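Heat shock protease HtrA (Thermotoga maritima, PDB 1L1J) probably acts as an ATP-independent serine endopeptidase of the heat-shock response, the present chain being the trypsin-like protease domain without the PDZ repeats. Local coordinates at residues 32-37 with 202-207; 82-87 with 108-113; 156-161 with 167-172; 38-43 with 49-54; 71-76 with 94-99. All blocks are in the same frame, centred on the assembly; numbering follows the deposited sequence.

Contact 1: residues 32-37 with 202-207; sequences DPYFEQ and VNPQEA
Y34 reaches out from the helix 33-42 and lays its ring on the loop 202-207, joining that helix to a surface loop of the trypsin-like fold. The helix lies between strands 17-23 and 54-64 in the chain; the loop links strands 193-198 and 211-215. CB of N203 sits over the middle of the Y34 ring, 3.5 Å from its centroid and only 11° off the ring normal, a CH-pi contact on one face. At the far end of the ring, Q205 N donates to Y34 OH across 3.0 Å, with a bent N-H...O angle of 135°. CG of Y34 lies anti to the backbone N (chi1 -163°), and the ring extends toward the loop. A second shell shapes the loop: the cis peptide between N203 and P204 bends the chain there, and P162 touches the side chains of N203 and Q205. Next to Y34, F35 turns to the predicted catalytic H74, their rings meeting edge-to-face. Q205 CG adds a looser contact, 4.2 Å from Y34 CE1.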
# COMPACT_ATOMS: atom_id res chain seq x y z
N ASP A 32 15.59 2.43 1.50
CA ASP A 32 16.14 1.14 1.09
C ASP A 32 16.35 1.19 -0.42
O ASP A 32 15.39 1.16 -1.19
CB ASP A 32 15.21 -0.02 1.47
CG ASP A 32 15.71 -1.37 0.95
OD1 ASP A 32 16.94 -1.61 0.97
OD2 ASP A 32 14.88 -2.19 0.52
N PRO A 33 17.63 1.26 -0.85
CA PRO A 33 18.12 1.32 -2.23
C PRO A 33 17.33 0.56 -3.30
O PRO A 33 17.39 0.92 -4.48
CB PRO A 33 19.57 0.84 -2.11
CG PRO A 33 19.63 0.12 -0.78
CD PRO A 33 18.74 0.98 0.07
N TYR A 34 16.61 -0.48 -2.90
CA TYR A 34 15.84 -1.23 -3.88
C TYR A 34 14.71 -0.34 -4.40
O TYR A 34 14.54 -0.18 -5.62
CB TYR A 34 15.24 -2.50 -3.24
CG TYR A 34 14.77 -3.52 -4.26
CD1 TYR A 34 15.68 -4.39 -4.87
CD2 TYR A 34 13.44 -3.56 -4.67
CE1 TYR A 34 15.28 -5.26 -5.89
CE2 TYR A 34 13.03 -4.43 -5.69
CZ TYR A 34 13.96 -5.27 -6.29
OH TYR A 34 13.57 -6.10 -7.33
N PHE A 35 13.97 0.26 -3.47
CA PHE A 35 12.82 1.12 -3.77
C PHE A 35 13.11 2.40 -4.58
O PHE A 35 12.34 2.76 -5.47
CB PHE A 35 12.12 1.49 -2.46
CG PHE A 35 11.58 0.30 -1.71
CD1 PHE A 35 12.41 -0.78 -1.40
CD2 PHE A 35 10.26 0.26 -1.29
CE1 PHE A 35 11.93 -1.88 -0.70
CE2 PHE A 35 9.76 -0.84 -0.58
CZ PHE A 35 10.61 -1.91 -0.28
N GLU A 36 14.20 3.08 -4.25
CA GLU A 36 14.55 4.30 -4.97
C GLU A 36 14.92 3.96 -6.41
O GLU A 36 14.69 4.74 -7.32
CB GLU A 36 15.71 5.01 -4.27
CG GLU A 36 16.58 5.88 -5.16
CD GLU A 36 17.85 5.16 -5.61
OE1 GLU A 36 18.58 4.63 -4.73
OE2 GLU A 36 18.13 5.12 -6.83
N GLN A 37 15.48 2.77 -6.61
CA GLN A 37 15.88 2.36 -7.94
C GLN A 37 14.67 2.00 -8.80
O GLN A 37 14.70 2.16 -10.03
CB GLN A 37 16.85 1.18 -7.88
CG GLN A 37 17.95 1.25 -8.95
CD GLN A 37 18.60 -0.11 -9.24
OE1 GLN A 37 19.06 -0.81 -8.32
NE2 GLN A 37 18.64 -0.48 -10.52
N VAL A 202 9.33 -7.37 0.07
CA VAL A 202 9.80 -8.57 -0.59
C VAL A 202 10.15 -8.06 -1.99
O VAL A 202 9.43 -8.31 -2.96
CB VAL A 202 8.71 -9.65 -0.68
CG1 VAL A 202 9.33 -10.95 -1.18
CG2 VAL A 202 8.07 -9.85 0.66
N ASN A 203 11.24 -7.31 -2.03
CA ASN A 203 11.81 -6.67 -3.22
C ASN A 203 11.03 -6.76 -4.55
O ASN A 203 10.50 -5.75 -5.02
CB ASN A 203 13.25 -7.15 -3.38
CG ASN A 203 14.08 -6.94 -2.11
OD1 ASN A 203 13.71 -7.41 -1.03
ND2 ASN A 203 15.19 -6.23 -2.24
N PRO A 204 10.92 -7.96 -5.16
CA PRO A 204 11.44 -9.29 -4.79
C PRO A 204 12.86 -9.66 -5.27
O PRO A 204 13.34 -10.76 -4.98
CB PRO A 204 10.36 -10.22 -5.35
CG PRO A 204 9.97 -9.55 -6.61
CD PRO A 204 9.90 -8.08 -6.21
N GLN A 205 13.51 -8.75 -5.99
CA GLN A 205 14.87 -8.96 -6.51
C GLN A 205 14.93 -9.84 -7.77
O GLN A 205 15.13 -11.05 -7.69
CB GLN A 205 15.78 -9.62 -5.47
CG GLN A 205 15.80 -8.97 -4.10
CD GLN A 205 16.74 -9.70 -3.16
OE1 GLN A 205 16.71 -10.93 -3.07
NE2 GLN A 205 17.57 -8.95 -2.45
N GLU A 206 14.75 -9.22 -8.94
CA GLU A 206 14.82 -9.89 -10.23
C GLU A 206 14.06 -11.23 -10.28
O GLU A 206 14.50 -12.16 -10.92
CB GLU A 206 16.29 -10.12 -10.63
CG GLU A 206 17.11 -8.85 -10.76
CD GLU A 206 17.78 -8.46 -9.46
OE1 GLU A 206 17.61 -9.19 -8.45
OE2 GLU A 206 18.48 -7.42 -9.43
N ALA A 207 12.90 -11.29 -9.61
CA ALA A 207 12.09 -12.52 -9.63
C ALA A 207 10.73 -12.18 -10.24
O ALA A 207 10.36 -11.01 -10.35
CB ALA A 207 11.91 -13.05 -8.22

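Contact 2: residues 82-87 with 108-113; sequences ITVTML and IKIKAS
V84 and I82 meet I108 and I110 without ring or amide, so there are no faces to stack, and the touching is left to aliphatic carbons, mostly methyls. The closest pair is V84 CG2 and I110 CD1, 3.7 Å apart, where the two side chains cross obliquely. With CG1 of V84 anti to its backbone N (chi1 160°), CG2 lies beside that N and is the methyl that meets I110. The same CG2 is 4.5 Å from I108 CG2, and I82 CD1 makes an equally loose contact with I108 CG1. Strands 83-85 and 105-109 are not neighbours in their antiparallel sheet; side chains on and just beyond them meet inside the curled sheet that forms the first barrel of the trypsin-like fold. V76 touches both I82 and I108, and A94 touches I108 and I110. On the outer side of the strand, K109 NZ donates to I110 O at 3.1 Å from above the carbonyl plane, 63° out of it, while Y68 offers its ring as a cation-pi partner.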
# COMPACT_ATOMS: atom_id res chain seq x y z
N ILE A 82 5.61 13.97 6.36
CA ILE A 82 4.79 13.06 5.58
C ILE A 82 3.78 13.80 4.73
O ILE A 82 2.93 14.52 5.26
CB ILE A 82 4.03 12.09 6.49
CG1 ILE A 82 4.99 11.44 7.48
CG2 ILE A 82 3.31 11.04 5.65
CD1 ILE A 82 4.31 10.61 8.53
N THR A 83 3.84 13.61 3.42
CA THR A 83 2.92 14.27 2.49
C THR A 83 1.97 13.26 1.82
O THR A 83 2.40 12.26 1.25
CB THR A 83 3.70 15.05 1.39
OG1 THR A 83 4.73 15.85 1.99
CG2 THR A 83 2.75 15.97 0.60
N VAL A 84 0.67 13.54 1.89
CA VAL A 84 -0.33 12.67 1.29
C VAL A 84 -1.04 13.36 0.13
O VAL A 84 -1.60 14.44 0.29
CB VAL A 84 -1.38 12.22 2.33
CG1 VAL A 84 -2.65 11.74 1.63
CG2 VAL A 84 -0.81 11.11 3.17
N THR A 85 -1.02 12.72 -1.04
CA THR A 85 -1.67 13.30 -2.21
C THR A 85 -2.86 12.41 -2.64
O THR A 85 -2.76 11.18 -2.64
CB THR A 85 -0.66 13.45 -3.38
OG1 THR A 85 0.55 14.06 -2.90
CG2 THR A 85 -1.26 14.32 -4.48
N MET A 86 -3.98 13.04 -2.99
CA MET A 86 -5.17 12.30 -3.39
C MET A 86 -5.51 12.36 -4.88
O MET A 86 -4.96 13.15 -5.64
CB MET A 86 -6.39 12.77 -2.59
CG MET A 86 -6.65 12.00 -1.30
SD MET A 86 -8.17 12.56 -0.49
CE MET A 86 -9.46 11.59 -1.30
N LEU A 87 -6.45 11.50 -5.28
CA LEU A 87 -6.86 11.43 -6.67
C LEU A 87 -7.51 12.71 -7.16
O LEU A 87 -7.32 13.07 -8.32
CB LEU A 87 -7.84 10.26 -6.88
CG LEU A 87 -7.33 9.06 -7.68
CD1 LEU A 87 -8.51 8.18 -8.03
CD2 LEU A 87 -6.62 9.51 -8.95
N ILE A 108 -1.86 6.26 9.26
CA ILE A 108 -1.64 7.68 9.14
C ILE A 108 -2.97 8.42 9.27
O ILE A 108 -4.03 7.79 9.20
CB ILE A 108 -0.97 7.95 7.78
CG1 ILE A 108 0.48 8.37 8.02
CG2 ILE A 108 -1.78 8.95 6.95
CD1 ILE A 108 1.30 7.30 8.71
N LYS A 109 -2.92 9.73 9.48
CA LYS A 109 -4.14 10.53 9.65
C LYS A 109 -4.11 11.91 8.98
O LYS A 109 -3.19 12.71 9.17
CB LYS A 109 -4.42 10.69 11.15
CG LYS A 109 -5.69 11.46 11.48
CD LYS A 109 -6.92 10.76 10.96
CE LYS A 109 -8.19 11.44 11.47
NZ LYS A 109 -8.29 12.88 11.04
N ILE A 110 -5.15 12.17 8.19
CA ILE A 110 -5.31 13.42 7.47
C ILE A 110 -6.48 14.26 7.99
O ILE A 110 -7.60 13.78 8.16
CB ILE A 110 -5.49 13.14 5.96
CG1 ILE A 110 -4.15 13.29 5.25
CG2 ILE A 110 -6.49 14.08 5.34
CD1 ILE A 110 -3.11 12.36 5.77
N LYS A 111 -6.21 15.54 8.23
CA LYS A 111 -7.21 16.47 8.74
C LYS A 111 -8.38 16.61 7.76
O LYS A 111 -8.18 16.87 6.57
CB LYS A 111 -6.56 17.83 8.98
CG LYS A 111 -5.05 17.76 9.27
CD LYS A 111 -4.52 19.10 9.80
CE LYS A 111 -2.99 19.18 9.74
NZ LYS A 111 -2.49 19.39 8.35
N ALA A 112 -9.60 16.43 8.28
CA ALA A 112 -10.82 16.53 7.47
C ALA A 112 -11.62 17.80 7.79
O ALA A 112 -12.76 17.73 8.28
CB ALA A 112 -11.69 15.28 7.70
N SER A 113 -11.04 18.96 7.48
CA SER A 113 -11.64 20.28 7.73
C SER A 113 -13.17 20.30 7.83
O SER A 113 -13.71 20.64 8.89
CB SER A 113 -11.19 21.29 6.66
OG SER A 113 -11.66 20.96 5.37

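Contact 3: residues 156-161 with 167-172; sequences NRRIPK and YYVGLI
I159 and L171 meet through their CD1 methyls, 3.7 Å apart, the side chains crossing at about a right angle, on one face of the antiparallel beta hairpin of strands 146-160 and 167-174. F212 touches both. Y168 lies on the same face, and K161 folds over it: CG of K161 stands 3.6 Å from the ring centroid, a CH-pi contact over the ring's centre. Y168 comes near, without touching, the predicted catalytic D104 and H74. Around this centre I159 and Y168 exchange two backbone bonds of 2.8 Å (I159 N to Y168 O, Y168 N to I159 O). The pairing slips by one residue between R157 and R158. G170 and L171 both face R157 in a G1 beta bulge, G170 having positive phi (83°), and R157 O receives L171 N and, weakly, G170 N. On the opposite face, the extended R158 passes obliquely by the Y167 ring, its CG 3.5 Å from Y167 CD2, and V169 CG1 sits 3.8 Å above the centre of the R158 guanidinium.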
# COMPACT_ATOMS: atom_id res chain seq x y z
N ASN A 156 -0.79 -17.43 4.34
CA ASN A 156 0.19 -17.68 5.38
C ASN A 156 1.58 -18.04 4.88
O ASN A 156 2.10 -19.09 5.22
CB ASN A 156 -0.31 -18.80 6.27
CG ASN A 156 -0.08 -18.50 7.73
OD1 ASN A 156 -0.68 -17.58 8.29
ND2 ASN A 156 0.81 -19.27 8.37
N ARG A 157 2.19 -17.18 4.07
CA ARG A 157 3.52 -17.49 3.57
C ARG A 157 4.61 -16.94 4.46
O ARG A 157 4.41 -15.95 5.17
CB ARG A 157 3.71 -16.96 2.15
CG ARG A 157 2.89 -17.64 1.09
CD ARG A 157 3.17 -19.12 1.03
NE ARG A 157 4.60 -19.43 1.06
CZ ARG A 157 5.51 -19.01 0.18
NH1 ARG A 157 5.16 -18.23 -0.83
NH2 ARG A 157 6.78 -19.39 0.30
N ARG A 158 5.78 -17.58 4.41
CA ARG A 158 6.95 -17.18 5.18
C ARG A 158 8.11 -17.09 4.20
O ARG A 158 8.44 -18.08 3.54
CB ARG A 158 7.25 -18.23 6.26
CG ARG A 158 8.25 -17.78 7.33
CD ARG A 158 8.54 -18.88 8.34
NE ARG A 158 8.90 -18.33 9.64
CZ ARG A 158 8.02 -17.94 10.56
NH1 ARG A 158 6.72 -18.04 10.32
NH2 ARG A 158 8.44 -17.44 11.71
N ILE A 159 8.72 -15.92 4.10
CA ILE A 159 9.82 -15.76 3.16
C ILE A 159 11.02 -15.20 3.89
O ILE A 159 10.92 -14.20 4.58
CB ILE A 159 9.44 -14.80 1.99
CG1 ILE A 159 8.15 -15.26 1.30
CG2 ILE A 159 10.57 -14.73 0.97
CD1 ILE A 159 6.86 -14.79 1.99
N PRO A 160 12.17 -15.85 3.74
CA PRO A 160 13.34 -15.33 4.43
C PRO A 160 13.76 -14.04 3.76
O PRO A 160 13.95 -14.01 2.55
CB PRO A 160 14.36 -16.44 4.25
CG PRO A 160 14.02 -16.99 2.91
CD PRO A 160 12.51 -17.05 2.95
N LYS A 161 13.90 -12.97 4.53
CA LYS A 161 14.32 -11.69 3.96
C LYS A 161 15.70 -11.89 3.34
O LYS A 161 16.64 -12.27 4.03
CB LYS A 161 14.40 -10.61 5.05
CG LYS A 161 13.12 -10.44 5.86
CD LYS A 161 13.20 -9.27 6.84
CE LYS A 161 11.88 -9.11 7.62
NZ LYS A 161 11.82 -7.88 8.48
N TYR A 167 12.42 -12.56 8.69
CA TYR A 167 11.49 -13.25 7.83
C TYR A 167 10.25 -12.39 7.62
O TYR A 167 9.84 -11.63 8.51
CB TYR A 167 11.01 -14.55 8.49
CG TYR A 167 11.93 -15.76 8.44
CD1 TYR A 167 13.07 -15.85 9.25
CD2 TYR A 167 11.62 -16.86 7.62
CE1 TYR A 167 13.87 -17.00 9.25
CE2 TYR A 167 12.41 -18.00 7.62
CZ TYR A 167 13.52 -18.07 8.43
OH TYR A 167 14.27 -19.22 8.46
N TYR A 168 9.66 -12.50 6.43
CA TYR A 168 8.42 -11.81 6.15
C TYR A 168 7.50 -12.97 6.49
O TYR A 168 7.77 -14.09 6.05
CB TYR A 168 8.31 -11.45 4.66
CG TYR A 168 9.35 -10.45 4.17
CD1 TYR A 168 10.33 -10.82 3.25
CD2 TYR A 168 9.35 -9.14 4.64
CE1 TYR A 168 11.29 -9.92 2.82
CE2 TYR A 168 10.31 -8.24 4.21
CZ TYR A 168 11.28 -8.63 3.30
OH TYR A 168 12.22 -7.71 2.87
N VAL A 169 6.45 -12.76 7.29
CA VAL A 169 5.57 -13.88 7.64
C VAL A 169 4.07 -13.58 7.71
O VAL A 169 3.65 -12.47 8.07
CB VAL A 169 6.00 -14.54 8.99
CG1 VAL A 169 7.51 -14.36 9.22
CG2 VAL A 169 5.21 -13.97 10.14
N GLY A 170 3.27 -14.58 7.36
CA GLY A 170 1.81 -14.45 7.38
C GLY A 170 1.27 -13.79 6.12
O GLY A 170 0.11 -13.40 6.06
N LEU A 171 2.10 -13.72 5.08
CA LEU A 171 1.73 -13.05 3.84
C LEU A 171 0.82 -13.78 2.86
O LEU A 171 0.84 -15.01 2.73
CB LEU A 171 3.00 -12.64 3.10
CG LEU A 171 4.00 -11.81 3.91
CD1 LEU A 171 5.28 -11.65 3.12
CD2 LEU A 171 3.38 -10.46 4.28
N ILE A 172 0.01 -12.98 2.17
CA ILE A 172 -0.87 -13.50 1.14
C ILE A 172 -0.03 -13.36 -0.12
O ILE A 172 0.65 -12.36 -0.31
CB ILE A 172 -2.15 -12.66 0.98
CG1 ILE A 172 -3.12 -12.98 2.12
CG2 ILE A 172 -2.78 -12.93 -0.39
CD1 ILE A 172 -4.25 -11.99 2.33

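Contact 4: residues 38-43 with 49-54; sequences FFKKWF and GFERQV
K40 and E51 form a salt bridge, with K40 NZ 3.0 Å from E51 OE1. The ammonium approaches from above the carboxylate plane, about 60° out of it, while the two side chains cross at about a right angle. A water ties the same pair together: it accepts from K40 NZ at 2.8 Å and donates, weakly, to E51 OE2 at 2.7 Å, so both carboxylate oxygens are engaged. The lysine gets there by a kinked route, bent at chi2 (66°), whereas the glutamate is extended beyond CG. The two helices, 33-42 and 50-53, follow each other through a short loop, within the long insertion between strands 17-23 and 54-64 of the trypsin-like fold. Beside the polar bridge, F39 CB comes within 4.2 Å of F50 CE2. V54 CB packs over one face of the F50 ring, 3.7 Å above its plane, toward the rim. L57 touches both phenylalanines, and the nearest atoms of F39 and G181, a predicted substrate-binding residue, are about 4 Å apart.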
# COMPACT_ATOMS: atom_id res chain seq x y z
N PHE A 38 13.61 1.50 -8.17
CA PHE A 38 12.41 1.13 -8.91
C PHE A 38 11.77 2.37 -9.52
O PHE A 38 11.48 2.41 -10.72
CB PHE A 38 11.40 0.43 -8.01
CG PHE A 38 10.13 0.03 -8.71
CD1 PHE A 38 10.09 -1.07 -9.55
CD2 PHE A 38 8.97 0.80 -8.57
CE1 PHE A 38 8.93 -1.41 -10.24
CE2 PHE A 38 7.80 0.46 -9.26
CZ PHE A 38 7.78 -0.64 -10.09
N PHE A 39 11.52 3.38 -8.69
CA PHE A 39 10.92 4.61 -9.18
C PHE A 39 11.86 5.29 -10.18
O PHE A 39 11.46 5.66 -11.28
CB PHE A 39 10.63 5.57 -8.02
CG PHE A 39 9.56 5.09 -7.09
CD1 PHE A 39 9.88 4.57 -5.83
CD2 PHE A 39 8.21 5.18 -7.45
CE1 PHE A 39 8.88 4.16 -4.95
CE2 PHE A 39 7.21 4.77 -6.58
CZ PHE A 39 7.55 4.26 -5.33
N LYS A 40 13.12 5.45 -9.77
CA LYS A 40 14.13 6.09 -10.61
C LYS A 40 14.20 5.51 -12.02
O LYS A 40 14.29 6.24 -13.00
CB LYS A 40 15.51 5.95 -9.94
CG LYS A 40 16.64 6.69 -10.65
CD LYS A 40 16.46 8.20 -10.61
CE LYS A 40 17.57 8.93 -11.36
NZ LYS A 40 18.92 8.56 -10.87
N LYS A 41 14.13 4.18 -12.11
CA LYS A 41 14.21 3.48 -13.38
C LYS A 41 12.92 3.31 -14.16
O LYS A 41 12.96 3.15 -15.38
CB LYS A 41 14.83 2.11 -13.14
CG LYS A 41 14.25 0.96 -13.98
CD LYS A 41 14.91 0.80 -15.36
CE LYS A 41 14.62 -0.60 -15.91
NZ LYS A 41 15.27 -0.89 -17.21
N TRP A 42 11.78 3.36 -13.48
CA TRP A 42 10.50 3.15 -14.16
C TRP A 42 9.52 4.30 -14.25
O TRP A 42 8.60 4.27 -15.06
CB TRP A 42 9.78 1.94 -13.55
CG TRP A 42 10.48 0.63 -13.81
CD1 TRP A 42 11.28 -0.06 -12.94
CD2 TRP A 42 10.49 -0.10 -15.03
NE1 TRP A 42 11.78 -1.18 -13.55
CE2 TRP A 42 11.31 -1.23 -14.84
CE3 TRP A 42 9.88 0.09 -16.28
CZ2 TRP A 42 11.55 -2.16 -15.85
CZ3 TRP A 42 10.12 -0.83 -17.29
CH2 TRP A 42 10.95 -1.95 -17.07
N PHE A 43 9.69 5.32 -13.42
CA PHE A 43 8.75 6.43 -13.45
C PHE A 43 9.32 7.71 -13.96
O PHE A 43 9.66 8.61 -13.19
CB PHE A 43 8.15 6.64 -12.06
CG PHE A 43 7.04 5.69 -11.75
CD1 PHE A 43 7.30 4.35 -11.48
CD2 PHE A 43 5.71 6.13 -11.80
CE1 PHE A 43 6.26 3.46 -11.28
CE2 PHE A 43 4.67 5.24 -11.60
CZ PHE A 43 4.95 3.90 -11.34
N GLY A 49 14.68 16.33 -9.53
CA GLY A 49 15.19 16.33 -8.17
C GLY A 49 14.54 15.34 -7.23
O GLY A 49 14.26 15.66 -6.08
N PHE A 50 14.30 14.13 -7.72
CA PHE A 50 13.68 13.11 -6.89
C PHE A 50 14.58 12.69 -5.74
O PHE A 50 14.33 13.06 -4.60
CB PHE A 50 13.31 11.89 -7.72
CG PHE A 50 12.36 10.98 -7.03
CD1 PHE A 50 11.05 11.38 -6.79
CD2 PHE A 50 12.78 9.74 -6.56
CE1 PHE A 50 10.18 10.57 -6.08
CE2 PHE A 50 11.92 8.92 -5.86
CZ PHE A 50 10.61 9.33 -5.61
N GLU A 51 15.62 11.92 -6.05
CA GLU A 51 16.58 11.43 -5.06
C GLU A 51 16.87 12.43 -3.94
O GLU A 51 16.45 12.25 -2.80
CB GLU A 51 17.90 11.04 -5.74
CG GLU A 51 17.85 9.72 -6.48
CD GLU A 51 19.07 9.48 -7.36
OE1 GLU A 51 19.24 10.21 -8.36
OE2 GLU A 51 19.86 8.55 -7.06
N ARG A 52 17.60 13.49 -4.27
CA ARG A 52 17.92 14.50 -3.28
C ARG A 52 16.70 14.89 -2.44
O ARG A 52 16.75 14.87 -1.21
CB ARG A 52 18.53 15.74 -3.97
CG ARG A 52 19.94 16.10 -3.49
CD ARG A 52 20.60 17.14 -4.41
NE ARG A 52 21.18 18.28 -3.69
CZ ARG A 52 22.39 18.30 -3.12
NH1 ARG A 52 23.18 17.24 -3.17
NH2 ARG A 52 22.81 19.40 -2.50
N GLN A 53 15.59 15.21 -3.10
CA GLN A 53 14.38 15.64 -2.40
C GLN A 53 13.47 14.60 -1.73
O GLN A 53 12.83 14.90 -0.73
CB GLN A 53 13.51 16.49 -3.35
CG GLN A 53 14.19 17.75 -3.88
CD GLN A 53 13.24 18.68 -4.62
OE1 GLN A 53 12.37 19.31 -4.02
NE2 GLN A 53 13.40 18.75 -5.94
N VAL A 54 13.41 13.38 -2.27
CA VAL A 54 12.53 12.36 -1.71
C VAL A 54 13.19 11.27 -0.88
O VAL A 54 14.29 10.81 -1.18
CB VAL A 54 11.67 11.70 -2.82
CG1 VAL A 54 10.65 10.76 -2.21
CG2 VAL A 54 10.96 12.77 -3.63
O HOH W 1 19.01 6.65 -8.79

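Contact 5: residues 71-76 with 94-99; sequences TNYHVV and AEYIGG
Y73, on the short helix 73-76 that carries H74, the predicted charge-relay histidine, meets Y96 in the first barrel of the trypsin-like fold. The aromatic contact is not a stack. The side chains cross at about a right angle; Y96 OH lies at the edge of the Y73 ring, near its plane, and Y96 CZ is 3.9 Å from Y73 CE1. Apolar packing continues at the other end of Y96, where V76 CG1 reaches the ring edge at CD1, also 3.9 Å away. Y96 is the centre of an inverse gamma turn, and its CG, anti to the backbone N (chi1 -179°), carries the ring across to the helix. Further along, G98 N lies 3.7 Å over one face of the Y96 ring, toward its rim. Hydrogen bonds link segment 71-76 to the triad: H74 ND1 is hydrogen-bonded to D104 OD1, while N72 reaches D104 O through ND2 and S183 OG through OD1. Y73 also touches D104, which places Y96 probably in the second shell of the predicted Ser-His-Asp triad. Against the H74 ring itself, N72 CB sits 3.5 Å above the plane, toward the rim.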
# COMPACT_ATOMS: atom_id res chain seq x y z
N THR A 71 -0.91 1.78 5.26
CA THR A 71 0.14 1.68 4.27
C THR A 71 1.23 0.79 4.81
O THR A 71 1.06 0.12 5.83
CB THR A 71 0.75 3.04 3.92
OG1 THR A 71 1.70 2.88 2.86
CG2 THR A 71 1.46 3.63 5.14
N ASN A 72 2.36 0.76 4.11
CA ASN A 72 3.47 -0.05 4.55
C ASN A 72 4.38 0.76 5.46
O ASN A 72 4.67 1.93 5.18
CB ASN A 72 4.24 -0.59 3.34
CG ASN A 72 3.83 -2.00 2.98
OD1 ASN A 72 4.06 -2.46 1.86
ND2 ASN A 72 3.23 -2.70 3.94
N TYR A 73 4.82 0.16 6.56
CA TYR A 73 5.69 0.86 7.50
C TYR A 73 6.96 1.31 6.82
O TYR A 73 7.44 2.41 7.07
CB TYR A 73 6.05 -0.02 8.69
CG TYR A 73 6.89 0.73 9.71
CD1 TYR A 73 6.34 1.76 10.47
CD2 TYR A 73 8.25 0.43 9.88
CE1 TYR A 73 7.11 2.47 11.38
CE2 TYR A 73 9.03 1.14 10.79
CZ TYR A 73 8.45 2.16 11.54
OH TYR A 73 9.19 2.87 12.45
N HIS A 74 7.54 0.46 5.98
CA HIS A 74 8.78 0.82 5.30
C HIS A 74 8.56 2.08 4.48
O HIS A 74 9.48 2.86 4.25
CB HIS A 74 9.28 -0.32 4.40
CG HIS A 74 8.42 -0.61 3.21
ND1 HIS A 74 7.83 -1.84 2.99
CD2 HIS A 74 8.08 0.16 2.15
CE1 HIS A 74 7.17 -1.81 1.85
NE2 HIS A 74 7.30 -0.61 1.32
N VAL A 75 7.33 2.30 4.03
CA VAL A 75 7.03 3.48 3.25
C VAL A 75 7.19 4.68 4.17
O VAL A 75 8.22 5.35 4.14
CB VAL A 75 5.60 3.41 2.63
CG1 VAL A 75 5.22 4.74 1.98
CG2 VAL A 75 5.55 2.30 1.59
N VAL A 76 6.18 4.93 5.01
CA VAL A 76 6.20 6.05 5.95
C VAL A 76 7.27 5.88 7.04
O VAL A 76 8.04 6.79 7.31
CB VAL A 76 4.83 6.23 6.63
CG1 VAL A 76 4.94 7.18 7.81
CG2 VAL A 76 3.83 6.78 5.62
N ALA A 94 -0.09 14.25 6.94
CA ALA A 94 -0.52 13.14 7.77
C ALA A 94 0.25 13.08 9.07
O ALA A 94 1.42 13.48 9.15
CB ALA A 94 -0.32 11.85 7.02
N GLU A 95 -0.42 12.55 10.09
CA GLU A 95 0.20 12.42 11.40
C GLU A 95 0.45 10.95 11.70
O GLU A 95 -0.50 10.17 11.77
CB GLU A 95 -0.70 13.01 12.47
CG GLU A 95 0.03 13.34 13.74
CD GLU A 95 -0.91 13.81 14.82
OE1 GLU A 95 -0.44 14.52 15.73
OE2 GLU A 95 -2.11 13.45 14.74
N TYR A 96 1.71 10.58 11.90
CA TYR A 96 2.05 9.20 12.19
C TYR A 96 1.38 8.66 13.47
O TYR A 96 1.95 8.75 14.56
CB TYR A 96 3.55 9.04 12.31
CG TYR A 96 3.97 7.62 12.60
CD1 TYR A 96 4.19 6.72 11.56
CD2 TYR A 96 4.14 7.18 13.91
CE1 TYR A 96 4.57 5.40 11.83
CE2 TYR A 96 4.52 5.87 14.18
CZ TYR A 96 4.74 4.98 13.14
OH TYR A 96 5.13 3.69 13.43
N ILE A 97 0.19 8.09 13.31
CA ILE A 97 -0.59 7.51 14.41
C ILE A 97 0.16 6.39 15.14
O ILE A 97 0.16 6.32 16.37
CB ILE A 97 -1.90 6.91 13.88
CG1 ILE A 97 -2.68 7.95 13.08
CG2 ILE A 97 -2.71 6.34 15.03
CD1 ILE A 97 -3.11 9.15 13.89
N GLY A 98 0.77 5.50 14.36
CA GLY A 98 1.50 4.38 14.93
C GLY A 98 1.81 3.37 13.84
O GLY A 98 1.42 3.56 12.69
N GLY A 99 2.50 2.29 14.18
CA GLY A 99 2.83 1.30 13.18
C GLY A 99 3.57 0.14 13.78
O GLY A 99 3.55 -0.04 14.99

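Overall arrangement
From the N terminus, helix 33-42 opens contact 1, whose loop closes only at 202-207 and encloses the other four contacts. Contact 4 shuts first, joining that helix to 50-53. Contacts 5 and 2 then interleave, 71-76, 82-87, 94-99 and 108-113 alternating along the chain; they touch through K109 with I97 and a probable K109 O–E95 N hydrogen bond, binding the first barrel together. Contact 3 follows as a tight hairpin in the second sheet, its centre about 30 Å from that of contact 2. Contact 1 touches both halves of the fold: V202 packs on Y168 and L171 of contact 3, and F35 on H74 of contact 5.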